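Local atomic coordinates of beta-1,3-1,4-glucanase (Caldicellulosiruptor sp. F32, PDB entry 5H4R), a protein that hydrolyses mixed-linkage beta-1,3-1,4-glucans (lichenan), as a family 5 glycoside hydrolase built on a TIM barrel. Residues Q84-V89 and M130-Y135; Y177-I182 and G229-S234. The protein carries 1 engineered substitution. All coordinates share one frame; numbering follows the deposited sequence. Where two conformers were deposited one is given.

Contact 1. Residues Q84-V89 and M130-Y135; sequences QMIDTV and MKNKMY
The side-chain amide of N132 meets the carboxylate of D87 at an edge, the two planes turned 74° apart. One face of the amide looks obliquely onto I86, whose CG2 comes to 3.9 Å from ND2 of N132. At the nitrogen edge, ND2 of N132 donates to OD1 of D87 over 2.8 Å; the bond is nearly straight at 165°, lies almost in the amide plane, and meets the oxygen close to the line of its C-O bond. D87 starts out away from N132, but with CG beside the backbone N (chi1 -67°) its carboxylate swings back. On the oxygen side of the amide, a water donates to the backbone O of D87 and, weakly, to OD1 of N132. ND2 also donates to Y128 O, inside helix 116-131, while K83 forms a salt bridge with OD1 of D87. Replacing N132 with a leucine would probably leave D87 relying on K83 alone of these two partners and strip Y128 O of this donor.

Beside the polar pair runs an apolar seam. M134 reaches over with SD 3.9 Å from CG2 of I86, and the bend at its last torsion brings CE to 4.2 Å from CG1 of V89. The chain gets there through a Schellman motif ending helix 116-131, with K133 at positive phi and K133 N bonded to M130 O. Helix 83-91 is thus joined to the turn into strand 135-139, at the end opposite the active site of TIM barrels. K83, sharing OD1 of D87 with the amide, is likely to steady the carboxylate's negative charge.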
ATOM      1  N   GLN A  84       7.395   0.128  21.072  1.00 14.61           N
ATOM      2  CA  GLN A  84       6.969   1.462  21.484  1.00 15.01           C
ATOM      3  C   GLN A  84       6.574   2.304  20.275  1.00 13.74           C
ATOM      4  O   GLN A  84       5.627   3.091  20.332  1.00 15.37           O
ATOM      5  CB  GLN A  84       8.082   2.148  22.289  1.00 19.96           C
ATOM      6  CG  GLN A  84       7.665   3.456  22.922  1.00 38.14           C
ATOM      7  CD  GLN A  84       8.785   4.124  23.724  1.00 52.93           C
ATOM      8  OE1 GLN A  84       9.914   3.635  23.775  1.00 40.63           O
ATOM      9  NE2 GLN A  84       8.465   5.248  24.357  1.00 55.23           N
ATOM     10  N   MET A  85       7.291   2.155  19.176  1.00 12.27           N
ATOM     11  CA  MET A  85       6.958   2.908  17.973  1.00 11.12           C
ATOM     12  C   MET A  85       5.576   2.535  17.458  1.00 12.37           C
ATOM     13  O   MET A  85       4.763   3.405  17.136  1.00 12.50           O
ATOM     14  CB  MET A  85       8.021   2.634  16.920  1.00 16.40           C
ATOM     15  CG  MET A  85       7.862   3.409  15.645  1.00 18.31           C
ATOM     16  SD  MET A  85       9.105   2.872  14.453  1.00 17.41           S
ATOM     17  CE  MET A  85      10.571   3.080  15.375  1.00 10.13           C
ATOM     18  N   ILE A  86       5.286   1.237  17.373  1.00 10.02           N
ATOM     19  CA  ILE A  86       3.971   0.825  16.897  1.00 10.47           C
ATOM     20  C   ILE A  86       2.891   1.242  17.891  1.00 12.04           C
ATOM     21  O   ILE A  86       1.790   1.641  17.495  1.00 10.71           O
ATOM     22  CB  ILE A  86       3.966  -0.686  16.623  1.00 12.84           C
ATOM     23  CG1 ILE A  86       5.112  -1.059  15.660  1.00 11.68           C
ATOM     24  CG2 ILE A  86       2.608  -1.139  16.088  1.00 14.43           C
ATOM     25  CD1 ILE A  86       5.155  -0.220  14.414  1.00 12.34           C
ATOM     26  N   ASP A  87       3.181   1.156  19.193  1.00 13.27           N
ATOM     27  CA  ASP A  87       2.259   1.669  20.213  1.00 13.09           C
ATOM     28  C   ASP A  87       1.910   3.129  19.959  1.00 12.74           C
ATOM     29  O   ASP A  87       0.758   3.545  20.131  1.00 13.91           O
ATOM     30  CB  ASP A  87       2.874   1.582  21.601  1.00 14.30           C
ATOM     31  CG  ASP A  87       3.079   0.165  22.117  1.00 18.66           C
ATOM     32  OD1 ASP A  87       2.575  -0.830  21.544  1.00 16.43           O
ATOM     33  OD2 ASP A  87       3.766   0.074  23.159  1.00 18.18           O
ATOM     34  N   THR A  88       2.917   3.927  19.602  1.00 12.46           N
ATOM     35  CA  THR A  88       2.719   5.347  19.335  1.00 14.46           C
ATOM     36  C   THR A  88       1.796   5.566  18.139  1.00 11.99           C
ATOM     37  O   THR A  88       0.908   6.423  18.182  1.00 12.66           O
ATOM     38  CB  THR A  88       4.085   6.000  19.119  1.00 13.64           C
ATOM     39  OG1 THR A  88       4.840   5.919  20.338  1.00 15.12           O
ATOM     40  CG2 THR A  88       3.945   7.468  18.736  1.00 14.15           C
ATOM     41  N   VAL A  89       1.976   4.773  17.082  1.00 12.09           N
ATOM     42  CA  VAL A  89       1.123   4.850  15.896  1.00 11.15           C
ATOM     43  C   VAL A  89      -0.320   4.493  16.250  1.00 11.40           C
ATOM     44  O   VAL A  89      -1.261   5.201  15.868  1.00 11.10           O
ATOM     45  CB  VAL A  89       1.682   3.940  14.793  1.00 10.17           C
ATOM     46  CG1 VAL A  89       0.706   3.815  13.625  1.00 10.41           C
ATOM     47  CG2 VAL A  89       3.038   4.453  14.290  1.00 11.73           C
ATOM     48  N   MET A 130       0.028  -6.814  16.014  1.00 11.52           N
ATOM     49  CA  MET A 130      -1.027  -7.698  16.512  1.00 12.48           C
ATOM     50  C   MET A 130      -1.279  -7.469  17.997  1.00 13.85           C
ATOM     51  O   MET A 130      -2.421  -7.547  18.464  1.00 14.54           O
ATOM     52  CB  MET A 130      -0.668  -9.168  16.260  1.00 16.00           C
ATOM     53  CG  MET A 130      -0.484  -9.516  14.789  1.00 18.02           C
ATOM     54  SD  MET A 130      -2.026  -9.550  13.833  1.00 19.34           S
ATOM     55  CE  MET A 130      -2.871 -10.936  14.547  1.00 23.50           C
ATOM     56  N   LYS A 131      -0.223  -7.217  18.779  1.00 12.21           N
ATOM     57  CA  LYS A 131      -0.426  -6.969  20.201  1.00 14.93           C
ATOM     58  C   LYS A 131      -1.268  -5.726  20.432  1.00 17.76           C
ATOM     59  O   LYS A 131      -1.983  -5.638  21.444  1.00 18.71           O
ATOM     60  CB  LYS A 131       0.919  -6.850  20.905  1.00 17.08           C
ATOM     61  CG  LYS A 131       1.584  -8.192  21.106  1.00 19.21           C
ATOM     62  CD  LYS A 131       2.959  -8.048  21.764  1.00 26.59           C
ATOM     63  CE  LYS A 131       3.473  -9.376  22.360  1.00 49.56           C
ATOM     64  NZ  LYS A 131       3.848 -10.373  21.323  1.00 56.92           N
ATOM     65  N   ASN A 132      -1.217  -4.788  19.501  1.00 13.66           N
ATOM     66  CA  ASN A 132      -2.028  -3.578  19.521  1.00 14.19           C
ATOM     67  C   ASN A 132      -3.378  -3.773  18.839  1.00 13.02           C
ATOM     68  O   ASN A 132      -4.117  -2.802  18.673  1.00 16.65           O
ATOM     69  CB  ASN A 132      -1.277  -2.430  18.864  1.00 13.10           C
ATOM     70  CG  ASN A 132      -0.287  -1.754  19.817  1.00 16.56           C
ATOM     71  OD1 ASN A 132      -0.680  -1.056  20.760  1.00 18.28           O
ATOM     72  ND2 ASN A 132       0.989  -1.960  19.576  1.00 15.15           N
ATOM     73  N   LYS A 133      -3.725  -5.011  18.488  1.00 12.83           N
ATOM     74  CA  LYS A 133      -5.019  -5.334  17.873  1.00 12.85           C
ATOM     75  C   LYS A 133      -5.255  -4.543  16.577  1.00 14.42           C
ATOM     76  O   LYS A 133      -6.390  -4.214  16.238  1.00 16.94           O
ATOM     77  CB  LYS A 133      -6.158  -5.121  18.871  1.00 15.66           C
ATOM     78  CG  LYS A 133      -6.059  -6.045  20.114  1.00 20.88           C
ATOM     79  CD  LYS A 133      -7.271  -5.924  21.008  1.00 34.36           C
ATOM     80  CE  LYS A 133      -7.085  -6.713  22.297  1.00 46.75           C
ATOM     81  NZ  LYS A 133      -8.193  -6.479  23.264  1.00 57.67           N
ATOM     82  N   MET A 134      -4.190  -4.300  15.818  1.00 11.50           N
ATOM     83  CA  MET A 134      -4.250  -3.523  14.582  1.00  9.59           C
ATOM     84  C   MET A 134      -4.428  -4.459  13.405  1.00 12.40           C
ATOM     85  O   MET A 134      -4.054  -5.633  13.469  1.00 11.82           O
ATOM     86  CB  MET A 134      -2.975  -2.693  14.399  1.00  9.82           C
ATOM     87  CG  MET A 134      -2.800  -1.671  15.472  1.00 13.77           C
ATOM     88  SD  MET A 134      -1.231  -0.814  15.298  1.00 16.90           S
ATOM     89  CE  MET A 134      -1.695   0.349  14.007  1.00 20.07           C
ATOM     90  N   TYR A 135      -5.044  -3.948  12.341  1.00  8.82           N
ATOM     91  CA  TYR A 135      -4.962  -4.627  11.060  1.00  8.84           C
ATOM     92  C   TYR A 135      -3.545  -4.467  10.520  1.00  9.27           C
ATOM     93  O   TYR A 135      -2.889  -3.453  10.755  1.00 10.65           O
ATOM     94  CB  TYR A 135      -6.008  -4.063  10.091  1.00  9.70           C
ATOM     95  CG  TYR A 135      -7.412  -4.353  10.543  1.00  9.22           C
ATOM     96  CD1 TYR A 135      -8.044  -3.542  11.465  1.00 10.06           C
ATOM     97  CD2 TYR A 135      -8.099  -5.439  10.048  1.00 10.22           C
ATOM     98  CE1 TYR A 135      -9.334  -3.810  11.892  1.00 13.75           C
ATOM     99  CE2 TYR A 135      -9.355  -5.739  10.476  1.00 10.52           C
ATOM    100  CZ  TYR A 135      -9.989  -4.921  11.383  1.00 12.46           C
ATOM    101  OH  TYR A 135     -11.257  -5.255  11.781  1.00 16.73           O
TER
HETATM  102  O   HOH W   1      -0.914   2.152  21.947  1.00 38.21           O

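Contact 2. Residues Y177-I182 and G229-S234; sequences YNDHLI and GGNNVS
This contact joins two of the loops that lead from an outer helix into the next barrel strand: 177-180 runs into strand 181-184, while the loop 229-234 comes ahead of strand 237-240. Its centre is the amide of N231, on a short 3-10 turn, whose ND2 reaches two acceptors of the other loop. One is Y177 O, 3.0 Å from ND2 of N231 and approached in the carbonyl plane, on a lone pair. The other is OD1 of D179, 2.7 Å from N231 ND2, met on the anti side and 32° out of the carboxylate plane. Both bonds are bent, and the amide and carboxylate planes are only 18° apart. CG of N231 sits anti to the backbone N (chi1 -160°), which carries the amide across to the other loop. N231 was modelled in two conformers, so how fully this pair of bonds is occupied is doubtful.

The receiving loop is itself braced: N178 opens a type I turn to L181, and its OD1 takes H180 N at 2.8 Å as an Asx turn. R235, just beyond the second loop, binds the backbone oxygens of Y177, N178 and L181 as well as N232 OD1. Y177 packs on V126 and M130 of helix 116-131, and its hydroxyl bonds to D127 and Q123; L181 and I182 touch strand 135-139, and I182 also meets F43 and M47 of helix 39-47.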
ATOM      1  N   TYR A 177      -2.367 -16.721  12.125  1.00 10.97           N
ATOM      2  CA  TYR A 177      -2.718 -15.361  12.498  1.00 10.55           C
ATOM      3  C   TYR A 177      -4.165 -15.095  12.092  1.00 11.34           C
ATOM      4  O   TYR A 177      -4.606 -15.543  11.033  1.00 11.89           O
ATOM      5  CB  TYR A 177      -1.767 -14.354  11.829  1.00 10.05           C
ATOM      6  CG  TYR A 177      -0.415 -14.264  12.501  1.00  9.77           C
ATOM      7  CD1 TYR A 177       0.419 -15.370  12.569  1.00 12.74           C
ATOM      8  CD2 TYR A 177       0.036 -13.070  13.053  1.00 10.98           C
ATOM      9  CE1 TYR A 177       1.640 -15.306  13.207  1.00 10.94           C
ATOM     10  CE2 TYR A 177       1.266 -12.987  13.688  1.00 10.66           C
ATOM     11  CZ  TYR A 177       2.069 -14.114  13.749  1.00 10.22           C
ATOM     12  OH  TYR A 177       3.291 -14.087  14.361  1.00 12.00           O
ATOM     13  N   ASN A 178      -4.896 -14.356  12.938  1.00 10.97           N
ATOM     14  CA  ASN A 178      -6.309 -14.082  12.696  1.00 11.39           C
ATOM     15  C   ASN A 178      -6.471 -13.137  11.506  1.00 11.13           C
ATOM     16  O   ASN A 178      -5.496 -12.739  10.857  1.00 11.52           O
ATOM     17  CB  ASN A 178      -6.988 -13.562  13.977  1.00 13.43           C
ATOM     18  CG  ASN A 178      -6.571 -12.152  14.389  1.00 14.17           C
ATOM     19  OD1 ASN A 178      -6.188 -11.305  13.568  1.00 12.72           O
ATOM     20  ND2 ASN A 178      -6.692 -11.877  15.699  1.00 15.00           N
ATOM     21  N   ASP A 179      -7.744 -12.827  11.176  1.00 11.32           N
ATOM     22  CA  ASP A 179      -8.081 -12.053   9.975  1.00 11.03           C
ATOM     23  C   ASP A 179      -7.686 -10.587  10.079  1.00 11.99           C
ATOM     24  O   ASP A 179      -7.907  -9.843   9.110  1.00 12.21           O
ATOM     25  CB  ASP A 179      -9.589 -12.086   9.669  1.00 15.96           C
ATOM     26  CG  ASP A 179     -10.094 -13.426   9.150  1.00 32.16           C
ATOM     27  OD1 ASP A 179      -9.300 -14.313   8.788  1.00 24.53           O
ATOM     28  OD2 ASP A 179     -11.337 -13.565   9.094  1.00 39.67           O
ATOM     29  N   HIS A 180      -7.138 -10.117  11.200  1.00 10.53           N
ATOM     30  CA  HIS A 180      -6.561  -8.777  11.161  1.00 10.16           C
ATOM     31  C   HIS A 180      -5.316  -8.708  10.272  1.00  9.27           C
ATOM     32  O   HIS A 180      -4.948  -7.614   9.832  1.00  9.91           O
ATOM     33  CB  HIS A 180      -6.240  -8.298  12.565  1.00 10.50           C
ATOM     34  CG  HIS A 180      -7.405  -7.707  13.277  1.00 11.43           C
ATOM     35  ND1 HIS A 180      -8.530  -8.443  13.597  1.00 16.73           N
ATOM     36  CD2 HIS A 180      -7.630  -6.453  13.729  1.00 12.94           C
ATOM     37  CE1 HIS A 180      -9.396  -7.662  14.222  1.00 17.35           C
ATOM     38  NE2 HIS A 180      -8.875  -6.449  14.312  1.00 16.87           N
ATOM     39  N   LEU A 181      -4.672  -9.841   9.983  1.00  8.97           N
ATOM     40  CA  LEU A 181      -3.545  -9.897   9.062  1.00  9.36           C
ATOM     41  C   LEU A 181      -4.034 -10.134   7.633  1.00  9.53           C
ATOM     42  O   LEU A 181      -4.770 -11.096   7.363  1.00  9.16           O
ATOM     43  CB  LEU A 181      -2.567 -10.999   9.467  1.00  8.28           C
ATOM     44  CG  LEU A 181      -1.351 -11.157   8.570  1.00  7.79           C
ATOM     45  CD1 LEU A 181      -0.502  -9.910   8.575  1.00  9.95           C
ATOM     46  CD2 LEU A 181      -0.528 -12.372   9.000  1.00 12.07           C
ATOM     47  N   ILE A 182      -3.609  -9.244   6.742  1.00 10.03           N
ATOM     48  CA  ILE A 182      -4.010  -9.172   5.339  1.00  9.10           C
ATOM     49  C   ILE A 182      -2.761  -9.369   4.488  1.00  8.12           C
ATOM     50  O   ILE A 182      -1.716  -8.773   4.775  1.00  9.60           O
ATOM     51  CB  ILE A 182      -4.658  -7.803   5.043  1.00  9.51           C
ATOM     52  CG1 ILE A 182      -5.877  -7.599   5.947  1.00  8.89           C
ATOM     53  CG2 ILE A 182      -5.018  -7.650   3.559  1.00 11.41           C
ATOM     54  CD1 ILE A 182      -6.235  -6.136   6.135  1.00 12.83           C
ATOM     55  N   GLY A 229      -3.741 -23.657   3.983  1.00 17.00           N
ATOM     56  CA  GLY A 229      -4.578 -24.085   5.087  1.00 18.45           C
ATOM     57  C   GLY A 229      -4.682 -23.083   6.219  1.00 17.25           C
ATOM     58  O   GLY A 229      -4.304 -21.916   6.115  1.00 13.42           O
ATOM     59  N   GLY A 230      -5.233 -23.573   7.330  1.00 22.30           N
ATOM     60  CA  GLY A 230      -5.435 -22.722   8.492  1.00 22.27           C
ATOM     61  C   GLY A 230      -6.318 -21.534   8.180  1.00 14.42           C
ATOM     62  O   GLY A 230      -7.277 -21.608   7.402  1.00 18.24           O
ATOM     63  N   ASN A 231      -5.979 -20.392   8.768  1.00 12.77           N
ATOM     64  CA  ASN A 231      -6.767 -19.199   8.495  0.50 10.36           C
ATOM     65  C   ASN A 231      -6.486 -18.613   7.116  1.00 13.14           C
ATOM     66  O   ASN A 231      -7.178 -17.672   6.713  1.00 13.03           O
ATOM     67  CB  ASN A 231      -6.531 -18.131   9.564  0.50 13.01           C
ATOM     68  CG  ASN A 231      -7.651 -17.108   9.599  0.50 20.11           C
ATOM     69  OD1 ASN A 231      -8.824 -17.464   9.515  0.50 20.76           O
ATOM     70  ND2 ASN A 231      -7.295 -15.831   9.701  0.50 22.17           N
ATOM     71  N   ASN A 232      -5.489 -19.125   6.396  1.00 10.22           N
ATOM     72  CA  ASN A 232      -5.245 -18.622   5.047  1.00  9.47           C
ATOM     73  C   ASN A 232      -6.339 -19.024   4.073  1.00 11.98           C
ATOM     74  O   ASN A 232      -6.392 -18.460   2.969  1.00 13.92           O
ATOM     75  CB  ASN A 232      -3.887 -19.092   4.514  1.00 10.67           C
ATOM     76  CG  ASN A 232      -2.717 -18.556   5.322  1.00 12.20           C
ATOM     77  OD1 ASN A 232      -2.805 -17.501   5.939  1.00  9.46           O
ATOM     78  ND2 ASN A 232      -1.612 -19.293   5.316  1.00 13.31           N
ATOM     79  N   VAL A 233      -7.222 -19.957   4.445  1.00 13.59           N
ATOM     80  CA  VAL A 233      -8.309 -20.341   3.544  1.00 12.82           C
ATOM     81  C   VAL A 233      -9.336 -19.232   3.388  1.00 14.61           C
ATOM     82  O   VAL A 233     -10.025 -19.183   2.357  1.00 19.34           O
ATOM     83  CB  VAL A 233      -8.995 -21.632   4.023  1.00 15.21           C
ATOM     84  CG1 VAL A 233      -7.999 -22.759   4.121  1.00 16.34           C
ATOM     85  CG2 VAL A 233      -9.709 -21.420   5.353  1.00 23.36           C
ATOM     86  N   SER A 234      -9.447 -18.312   4.363  1.00 14.47           N
ATOM     87  CA  SER A 234     -10.493 -17.290   4.353  1.00 18.36           C
ATOM     88  C   SER A 234      -9.993 -15.869   4.618  1.00 15.52           C
ATOM     89  O   SER A 234     -10.803 -14.933   4.603  1.00 13.18           O
ATOM     90  CB  SER A 234     -11.555 -17.638   5.399  1.00 22.65           C
ATOM     91  OG  SER A 234     -10.920 -17.893   6.640  1.00 26.19           O
TER

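Both contacts lie toward the outside of the barrel, their centres about 19 Å apart, yet contact 1 is largely buried and contact 2 is a surface meeting of loops. Each turns on an asparagine amide donating a hydrogen bond to an aspartate carboxylate. In contact 1 that bond stands beside methionine, isoleucine and valine packing; contact 2 is polar throughout, its amide shared between a carboxylate and a backbone carbonyl. They hold different strand entries: 130-135 leads into strand 135-139, whereas 177-182 enters the adjacent strand 181-184. There they touch, the Y135 ring stacking on H180 and M130 packing on N178, which makes them neighbouring joints around the barrel.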